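Local atomic coordinates of Nrps/pks (Streptomyces albus, PDB entry 4OPE), a protein that probably catalyses carbon-carbon bond formation by Claisen condensation, as a ketosynthase domain of the "AT-less" polyketide synthase that makes oxazolomycin. Residues A263-T268 / A429-E434; A182-C187 / T268-G273; E196-G201 / V246-R251. All coordinates share one frame; numbering follows the deposited sequence.

Interaction 1: A263-T268 / A429-E434; sequences AVVRST and AHVILE
R266 and S267 stand together opposite the lone I432, a classic beta bulge that interrupts the antiparallel pairing and puts one extra residue into strand 263-268 within the thiolase-type sheet of the ketosynthase. The bulge depends on R266, whose backbone leaves the extended form and turns toward helical values (psi -43°). The N-H groups of R266 and S267 thereby converge on one acceptor, I432 O, in two weak hydrogen bonds: the bond from R266 N is short, 2.9 Å, but strongly bent, and that from S267 N is straighter but 3.4 Å long. Regular pairing resumes on both sides. I432 N gives a bond to S267 O at 3.0 Å, while V264 and E434 exchange a pair, V264 N to E434 O at 2.7 Å and E434 N to V264 O at 2.8 Å.

The bulge also brings the arginine side chain round to E434. The glutamate CG stands anti to its backbone N (chi1 -173°) and the chain beyond is extended, carrying OE1 to 3.1 Å from R266 NH1. The guanidinium and carboxylate planes are turned 53° apart, so the salt bridge rests on one nitrogen and not on a two-pronged match, while NH2 bonds to A298 O of helix 284-298. S267 suits its buried place because it is small and its OG bonds to A294 O of the same helix.

On the other face the branched apolar groups of V265, V431 and L433 pack under helices 178-192 and 356-370; A263, small enough to sit close, also meets L365 and F368 of the latter. T268 turns its CG2 methyl to V431, while its OG1 bonds to H184 ND1. V265 and L433 run side by side, and V265 CG2 touches L433 CD2 at 3.7 Å.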
loop_
_atom_site.group_PDB
_atom_site.type_symbol
_atom_site.label_atom_id
_atom_site.label_comp_id
_atom_site.label_asym_id
_atom_site.label_seq_id
_atom_site.Cartn_x
_atom_site.Cartn_y
_atom_site.Cartn_z
ATOM N N ALA A 263 -5.330 22.936 8.327
ATOM C CA ALA A 263 -6.655 22.498 7.928
ATOM C C ALA A 263 -7.105 21.386 8.858
ATOM O O ALA A 263 -6.305 20.609 9.384
ATOM C CB ALA A 263 -6.647 21.992 6.490
ATOM N N VAL A 264 -8.405 21.314 9.043
ATOM C CA VAL A 264 -9.007 20.231 9.767
ATOM C C VAL A 264 -9.501 19.260 8.736
ATOM O O VAL A 264 -10.231 19.653 7.797
ATOM C CB VAL A 264 -10.237 20.727 10.550
ATOM C CG1 VAL A 264 -10.945 19.575 11.232
ATOM C CG2 VAL A 264 -9.818 21.789 11.540
ATOM N N VAL A 265 -9.142 17.994 8.926
ATOM C CA VAL A 265 -9.612 16.941 8.072
ATOM C C VAL A 265 -10.982 16.471 8.528
ATOM O O VAL A 265 -11.086 15.616 9.390
ATOM C CB VAL A 265 -8.633 15.792 8.104
ATOM C CG1 VAL A 265 -9.137 14.618 7.235
ATOM C CG2 VAL A 265 -7.285 16.311 7.593
ATOM N N ARG A 266 -12.027 17.045 7.947
ATOM C CA ARG A 266 -13.387 16.733 8.370
ATOM C C ARG A 266 -13.783 15.279 8.092
ATOM O O ARG A 266 -14.389 14.640 8.929
ATOM C CB ARG A 266 -14.384 17.715 7.737
ATOM C CG ARG A 266 -14.325 19.146 8.340
ATOM C CD ARG A 266 -15.245 19.358 9.547
ATOM N NE ARG A 266 -16.674 19.277 9.180
ATOM C CZ ARG A 266 -17.399 20.267 8.632
ATOM N NH1 ARG A 266 -16.852 21.458 8.399
ATOM N NH2 ARG A 266 -18.684 20.080 8.323
ATOM N N SER A 267 -13.427 14.768 6.923
ATOM C CA SER A 267 -13.661 13.378 6.568
ATOM C C SER A 267 -12.765 12.882 5.406
ATOM O O SER A 267 -12.210 13.670 4.612
ATOM C CB SER A 267 -15.134 13.154 6.192
ATOM O OG SER A 267 -15.430 13.614 4.872
ATOM N N THR A 268 -12.619 11.558 5.361
ATOM C CA THR A 268 -12.022 10.889 4.214
ATOM C C THR A 268 -12.813 9.641 3.851
ATOM O O THR A 268 -13.412 9.010 4.707
ATOM C CB THR A 268 -10.540 10.481 4.418
ATOM O OG1 THR A 268 -10.442 9.522 5.466
ATOM C CG2 THR A 268 -9.712 11.676 4.761
ATOM N N ALA A 429 -10.867 8.014 -4.052
ATOM C CA ALA A 429 -10.702 8.592 -2.754
ATOM C C ALA A 429 -11.243 9.994 -2.779
ATOM O O ALA A 429 -11.096 10.688 -3.794
ATOM C CB ALA A 429 -9.242 8.626 -2.373
ATOM N N HIS A 430 -11.887 10.393 -1.676
ATOM C CA HIS A 430 -12.389 11.761 -1.496
ATOM C C HIS A 430 -12.034 12.268 -0.111
ATOM O O HIS A 430 -12.125 11.498 0.858
ATOM C CB HIS A 430 -13.901 11.781 -1.646
ATOM C CG HIS A 430 -14.474 13.138 -1.859
ATOM N ND1 HIS A 430 -14.427 13.782 -3.087
ATOM C CD2 HIS A 430 -15.149 13.967 -1.017
ATOM C CE1 HIS A 430 -15.018 14.967 -2.982
ATOM N NE2 HIS A 430 -15.470 15.103 -1.740
ATOM N N VAL A 431 -11.664 13.550 -0.019
ATOM C CA VAL A 431 -11.431 14.195 1.274
ATOM C C VAL A 431 -12.016 15.609 1.410
ATOM O O VAL A 431 -11.955 16.422 0.506
ATOM C CB VAL A 431 -9.936 14.153 1.692
ATOM C CG1 VAL A 431 -9.034 14.576 0.579
ATOM C CG2 VAL A 431 -9.660 15.052 2.879
ATOM N N ILE A 432 -12.635 15.857 2.573
ATOM C CA ILE A 432 -13.198 17.143 2.943
ATOM C C ILE A 432 -12.301 17.827 3.973
ATOM O O ILE A 432 -12.005 17.246 5.034
ATOM C CB ILE A 432 -14.567 16.977 3.611
ATOM C CG1 ILE A 432 -15.459 15.969 2.871
ATOM C CG2 ILE A 432 -15.291 18.287 3.644
ATOM C CD1 ILE A 432 -16.101 16.457 1.595
ATOM N N LEU A 433 -11.874 19.052 3.664
ATOM C CA LEU A 433 -11.067 19.856 4.577
ATOM C C LEU A 433 -11.750 21.147 5.033
ATOM O O LEU A 433 -12.639 21.691 4.368
ATOM C CB LEU A 433 -9.749 20.217 3.924
ATOM C CG LEU A 433 -8.919 19.028 3.471
ATOM C CD1 LEU A 433 -7.616 19.510 2.885
ATOM C CD2 LEU A 433 -8.597 18.075 4.602
ATOM N N GLU A 434 -11.340 21.641 6.190
ATOM C CA GLU A 434 -11.866 22.890 6.699
ATOM C C GLU A 434 -10.697 23.717 7.143
ATOM O O GLU A 434 -9.785 23.229 7.804
ATOM C CB GLU A 434 -12.822 22.624 7.857
ATOM C CG GLU A 434 -13.581 23.833 8.371
ATOM C CD GLU A 434 -14.515 23.500 9.539
ATOM O OE1 GLU A 434 -15.626 24.066 9.599
ATOM O OE2 GLU A 434 -14.161 22.670 10.402
#

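Interaction 2: A182-C187 / T268-G273; sequences ALHLAC and TAVNHG
H184 and T268 form the tight part of this contact, a polar pair set among apolar groups. The imidazole leaves the helix with CG anti to the backbone N (chi1 168°), bringing ND1 to 2.8 Å from T268 OG1. The hydroxyl meets the ring at its edge, and either partner could donate the hydrogen. V270 covers one ring face with both methyls: CG2 stands 4.1 Å from the centroid of the H184 ring in a CH-pi contact, and CG1 lies nearer the rim. A histidine suits the place because it offers a polar edge and a flat aromatic face for the methyls. Its NE2 makes a weak hydrogen bond to D194 of the second subunit. A phenylalanine here would probably keep the packing against V270 but leave the T268 hydroxyl without this partner.

The remainder is looser. L183 CG comes only to 4.4 Å from T268 CG2, and past V270 the strand diverges from the helix toward the second subunit, with N271 packing on D166 and H272 on S160 of that subunit. Near the dimer interface, helix 178-192 lies over the sheet, touching strand 427-434 through L183 and strands 121-126 and 242-250 through A182, L183 and A186.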
loop_
_atom_site.group_PDB
_atom_site.type_symbol
_atom_site.label_atom_id
_atom_site.label_comp_id
_atom_site.label_asym_id
_atom_site.label_seq_id
_atom_site.Cartn_x
_atom_site.Cartn_y
_atom_site.Cartn_z
ATOM N N ALA A 182 -3.557 7.097 1.019
ATOM C CA ALA A 182 -2.648 7.148 2.118
ATOM C C ALA A 182 -3.134 8.125 3.211
ATOM O O ALA A 182 -3.112 7.813 4.426
ATOM C CB ALA A 182 -1.260 7.516 1.613
ATOM N N LEU A 183 -3.582 9.300 2.802
ATOM C CA LEU A 183 -4.145 10.208 3.764
ATOM C C LEU A 183 -5.196 9.508 4.572
ATOM O O LEU A 183 -5.293 9.738 5.767
ATOM C CB LEU A 183 -4.788 11.427 3.102
ATOM C CG LEU A 183 -5.393 12.457 4.051
ATOM C CD1 LEU A 183 -4.399 13.034 5.009
ATOM C CD2 LEU A 183 -5.910 13.585 3.211
ATOM N N HIS A 184 -6.015 8.705 3.902
ATOM C CA HIS A 184 -7.107 8.024 4.547
ATOM C C HIS A 184 -6.630 6.997 5.540
ATOM O O HIS A 184 -7.139 6.940 6.631
ATOM C CB HIS A 184 -8.004 7.407 3.512
ATOM C CG HIS A 184 -9.002 6.450 4.050
ATOM N ND1 HIS A 184 -10.227 6.853 4.519
ATOM C CD2 HIS A 184 -8.983 5.101 4.145
ATOM C CE1 HIS A 184 -10.924 5.791 4.883
ATOM N NE2 HIS A 184 -10.192 4.715 4.665
ATOM N N LEU A 185 -5.616 6.245 5.199
ATOM C CA LEU A 185 -5.106 5.235 6.084
ATOM C C LEU A 185 -4.379 5.852 7.252
ATOM O O LEU A 185 -4.432 5.319 8.367
ATOM C CB LEU A 185 -4.174 4.292 5.319
ATOM C CG LEU A 185 -4.832 3.296 4.348
ATOM C CD1 LEU A 185 -3.790 2.411 3.665
ATOM C CD2 LEU A 185 -5.865 2.454 5.072
ATOM N N ALA A 186 -3.699 6.966 7.005
ATOM C CA ALA A 186 -3.030 7.678 8.074
ATOM C C ALA A 186 -4.012 8.227 9.116
ATOM O O ALA A 186 -3.732 8.196 10.329
ATOM C CB ALA A 186 -2.200 8.817 7.517
ATOM N N CYS A 187 -5.144 8.746 8.653
ATOM C CA CYS A 187 -6.140 9.284 9.547
ATOM C C CYS A 187 -6.740 8.187 10.376
ATOM O O CYS A 187 -6.937 8.379 11.580
ATOM C CB CYS A 187 -7.223 9.998 8.791
ATOM S SG CYS A 187 -6.645 11.562 8.089
ATOM N N THR A 268 -12.619 11.558 5.361
ATOM C CA THR A 268 -12.022 10.889 4.214
ATOM C C THR A 268 -12.813 9.641 3.851
ATOM O O THR A 268 -13.412 9.010 4.707
ATOM C CB THR A 268 -10.540 10.481 4.418
ATOM O OG1 THR A 268 -10.442 9.522 5.466
ATOM C CG2 THR A 268 -9.712 11.676 4.761
ATOM N N ALA A 269 -12.782 9.296 2.573
ATOM C CA ALA A 269 -13.382 8.078 2.139
ATOM C C ALA A 269 -12.709 7.487 0.900
ATOM O O ALA A 269 -12.141 8.219 0.036
ATOM C CB ALA A 269 -14.852 8.319 1.891
ATOM N N VAL A 270 -12.749 6.150 0.853
ATOM C CA VAL A 270 -12.269 5.376 -0.292
ATOM C C VAL A 270 -13.252 4.287 -0.665
ATOM O O VAL A 270 -14.044 3.808 0.149
ATOM C CB VAL A 270 -10.850 4.790 -0.082
ATOM C CG1 VAL A 270 -9.878 5.896 0.291
ATOM C CG2 VAL A 270 -10.836 3.713 0.995
ATOM N N ASN A 271 -13.224 3.937 -1.936
ATOM C CA ASN A 271 -14.015 2.819 -2.448
ATOM C C ASN A 271 -13.528 2.362 -3.820
ATOM O O ASN A 271 -12.409 2.690 -4.256
ATOM C CB ASN A 271 -15.506 3.200 -2.443
ATOM C CG ASN A 271 -15.919 4.088 -3.610
ATOM O OD1 ASN A 271 -15.102 4.706 -4.295
ATOM N ND2 ASN A 271 -17.209 4.151 -3.832
ATOM N N HIS A 272 -14.363 1.597 -4.500
ATOM C CA HIS A 272 -14.020 1.099 -5.824
ATOM C C HIS A 272 -15.218 1.070 -6.730
ATOM O O HIS A 272 -16.342 0.873 -6.272
ATOM C CB HIS A 272 -13.427 -0.306 -5.743
ATOM C CG HIS A 272 -12.727 -0.725 -6.995
ATOM N ND1 HIS A 272 -13.339 -1.459 -7.981
ATOM C CD2 HIS A 272 -11.470 -0.493 -7.432
ATOM C CE1 HIS A 272 -12.488 -1.679 -8.965
ATOM N NE2 HIS A 272 -11.347 -1.095 -8.662
ATOM N N GLY A 273 -14.973 1.224 -8.026
ATOM C CA GLY A 273 -16.064 1.146 -9.013
ATOM C C GLY A 273 -16.887 -0.162 -9.099
ATOM O O GLY A 273 -17.985 -0.161 -9.640
#

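Interaction 3: E196-G201 / V246-R251; sequences EVAVAG and VLLKRR
L247 CD1 lies against two valines of the facing strand, 3.7 Å from V197 CG1 and 3.8 Å from V199 CG2. The leucine CG stands anti to its backbone N (chi1 -172°), and its end thereby leans across toward the neighbouring strand instead of rising straight from the sheet. Beta-branched valines suit the extended strand, and the leucine's longer chain is what lets CD1 reach across to them. On the opposite face two alanines, A198 and A200, stand against L248 and V246: A200 CB sits 4.0 Å from L248 CD1 and also meets V246 CG2, while A198 CB lies a little farther from the same leucine methyl. Alanines at these two places leave space for a helix to come down close to the backbone.

Between the two faces four backbone hydrogen bonds tie the antiparallel strands. A198 and L248 exchange one pair, L248 N to A198 O at 2.9 Å and A198 N to L248 O at 3.0 Å. A200 and V246 exchange the other, V246 N to A200 O at 2.9 Å and A200 N to V246 O at 3.1 Å.

Toward the end of the pairing the character turns polar. K249 lays the aliphatic start of its chain beside V197 CG2 and sends its amino group to a long, weak ion pair with D259. E196, solvent-exposed, turns its carboxylate away from this strand to the backbone N of R120, and R250 takes the N-cap position before helix 251-256.

In the sheet, strand 197-204 has strand 121-126 on its other flank and strand 242-250 has strand 9-17. The alanine and L248 face packs on A186, L183 and I190 of helix 178-192, and V199 and L247 meet L105 of helix 93-108.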
loop_
_atom_site.group_PDB
_atom_site.type_symbol
_atom_site.label_atom_id
_atom_site.label_comp_id
_atom_site.label_asym_id
_atom_site.label_seq_id
_atom_site.Cartn_x
_atom_site.Cartn_y
_atom_site.Cartn_z
ATOM N N GLU A 196 0.165 8.310 16.729
ATOM C CA GLU A 196 -0.375 9.580 17.235
ATOM C C GLU A 196 -0.174 10.679 16.252
ATOM O O GLU A 196 -0.920 11.629 16.234
ATOM C CB GLU A 196 0.285 9.974 18.572
ATOM C CG GLU A 196 0.005 8.982 19.708
ATOM C CD GLU A 196 1.190 8.814 20.665
ATOM O OE1 GLU A 196 1.356 9.644 21.596
ATOM O OE2 GLU A 196 1.964 7.840 20.496
ATOM N N VAL A 197 0.875 10.555 15.469
ATOM C CA VAL A 197 1.215 11.487 14.446
ATOM C C VAL A 197 1.459 10.638 13.227
ATOM O O VAL A 197 1.860 9.468 13.383
ATOM C CB VAL A 197 2.492 12.209 14.833
ATOM C CG1 VAL A 197 3.023 13.044 13.675
ATOM C CG2 VAL A 197 2.216 13.079 16.028
ATOM N N ALA A 198 1.186 11.181 12.034
ATOM C CA ALA A 198 1.434 10.420 10.785
ATOM C C ALA A 198 1.967 11.236 9.628
ATOM O O ALA A 198 1.595 12.381 9.457
ATOM C CB ALA A 198 0.158 9.731 10.350
ATOM N N VAL A 199 2.844 10.661 8.841
ATOM C CA VAL A 199 3.251 11.299 7.589
ATOM C C VAL A 199 2.461 10.643 6.506
ATOM O O VAL A 199 2.518 9.444 6.397
ATOM C CB VAL A 199 4.715 11.019 7.296
ATOM C CG1 VAL A 199 5.114 11.466 5.905
ATOM C CG2 VAL A 199 5.555 11.692 8.343
ATOM N N ALA A 200 1.712 11.399 5.716
ATOM C CA ALA A 200 1.022 10.823 4.521
ATOM C C ALA A 200 1.493 11.548 3.316
ATOM O O ALA A 200 1.491 12.769 3.296
ATOM C CB ALA A 200 -0.483 11.021 4.626
ATOM N N GLY A 201 1.876 10.822 2.298
ATOM C CA GLY A 201 2.367 11.476 1.093
ATOM C C GLY A 201 2.273 10.600 -0.130
ATOM O O GLY A 201 1.694 9.490 -0.110
ATOM N N VAL A 246 2.118 15.531 3.912
ATOM C CA VAL A 246 1.542 16.327 4.942
ATOM C C VAL A 246 1.795 15.624 6.264
ATOM O O VAL A 246 2.049 14.398 6.324
ATOM C CB VAL A 246 0.021 16.474 4.751
ATOM C CG1 VAL A 246 -0.299 17.260 3.497
ATOM C CG2 VAL A 246 -0.676 15.132 4.687
ATOM N N LEU A 247 1.678 16.379 7.349
ATOM C CA LEU A 247 1.920 15.809 8.697
ATOM C C LEU A 247 0.657 15.939 9.491
ATOM O O LEU A 247 0.079 17.022 9.562
ATOM C CB LEU A 247 3.086 16.513 9.411
ATOM C CG LEU A 247 3.511 15.844 10.743
ATOM C CD1 LEU A 247 4.138 14.505 10.515
ATOM C CD2 LEU A 247 4.513 16.685 11.471
ATOM N N LEU A 248 0.244 14.827 10.080
ATOM C CA LEU A 248 -1.065 14.705 10.712
ATOM C C LEU A 248 -0.987 14.472 12.225
ATOM O O LEU A 248 -0.023 13.891 12.731
ATOM C CB LEU A 248 -1.816 13.560 10.058
ATOM C CG LEU A 248 -1.972 13.666 8.537
ATOM C CD1 LEU A 248 -2.267 12.303 7.929
ATOM C CD2 LEU A 248 -3.083 14.639 8.194
ATOM N N LYS A 249 -2.015 14.928 12.924
ATOM C CA LYS A 249 -2.021 15.030 14.394
ATOM C C LYS A 249 -3.472 15.120 14.864
ATOM O O LYS A 249 -4.305 15.649 14.137
ATOM C CB LYS A 249 -1.359 16.343 14.798
ATOM C CG LYS A 249 -0.292 16.305 15.869
ATOM C CD LYS A 249 0.740 17.373 15.584
ATOM C CE LYS A 249 1.977 17.262 16.476
ATOM N NZ LYS A 249 3.206 17.724 15.740
ATOM N N ARG A 250 -3.771 14.653 16.071
ATOM C CA ARG A 250 -5.031 15.001 16.731
ATOM C C ARG A 250 -5.084 16.479 17.045
ATOM O O ARG A 250 -4.064 17.048 17.463
ATOM C CB ARG A 250 -5.193 14.243 18.027
ATOM C CG ARG A 250 -5.580 12.810 17.812
ATOM C CD ARG A 250 -5.858 12.163 19.130
ATOM N NE ARG A 250 -5.962 10.711 19.061
ATOM C CZ ARG A 250 -7.053 10.053 18.675
ATOM N NH1 ARG A 250 -8.147 10.709 18.260
ATOM N NH2 ARG A 250 -7.038 8.721 18.692
ATOM N N ARG A 251 -6.254 17.110 16.860
ATOM C CA ARG A 251 -6.377 18.544 17.167
ATOM C C ARG A 251 -5.843 18.883 18.561
ATOM O O ARG A 251 -5.071 19.832 18.717
ATOM C CB ARG A 251 -7.812 19.055 17.079
ATOM C CG ARG A 251 -7.837 20.570 16.859
ATOM C CD ARG A 251 -9.027 21.310 17.452
ATOM N NE ARG A 251 -10.171 21.485 16.542
ATOM C CZ ARG A 251 -10.250 22.363 15.526
ATOM N NH1 ARG A 251 -11.380 22.404 14.817
ATOM N NH2 ARG A 251 -9.226 23.181 15.186
#

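How the interactions relate
All three contacts belong to one mixed sheet and the helix lying on it. Along the chain come helix 178-192, strand 197-204, strand 242-250, strand 263-272 and strand 427-434, so interaction 3 falls wholly between the segments of interaction 2 and ends before interaction 1 begins. Interactions 1 and 2 share T268 and have centres about 10 Å apart; H430 N lies 2.8 Å from A269 O, a probable hydrogen bond continuing the strand pairing. Interaction 3 lies about 13 and 14 Å from the centres of interactions 1 and 2, with strand 9-17 between the strand pairs. Helix 178-192 carries interaction 2 and packs on the strand pair of interaction 3, and so ties distant sequence into one ketosynthase core.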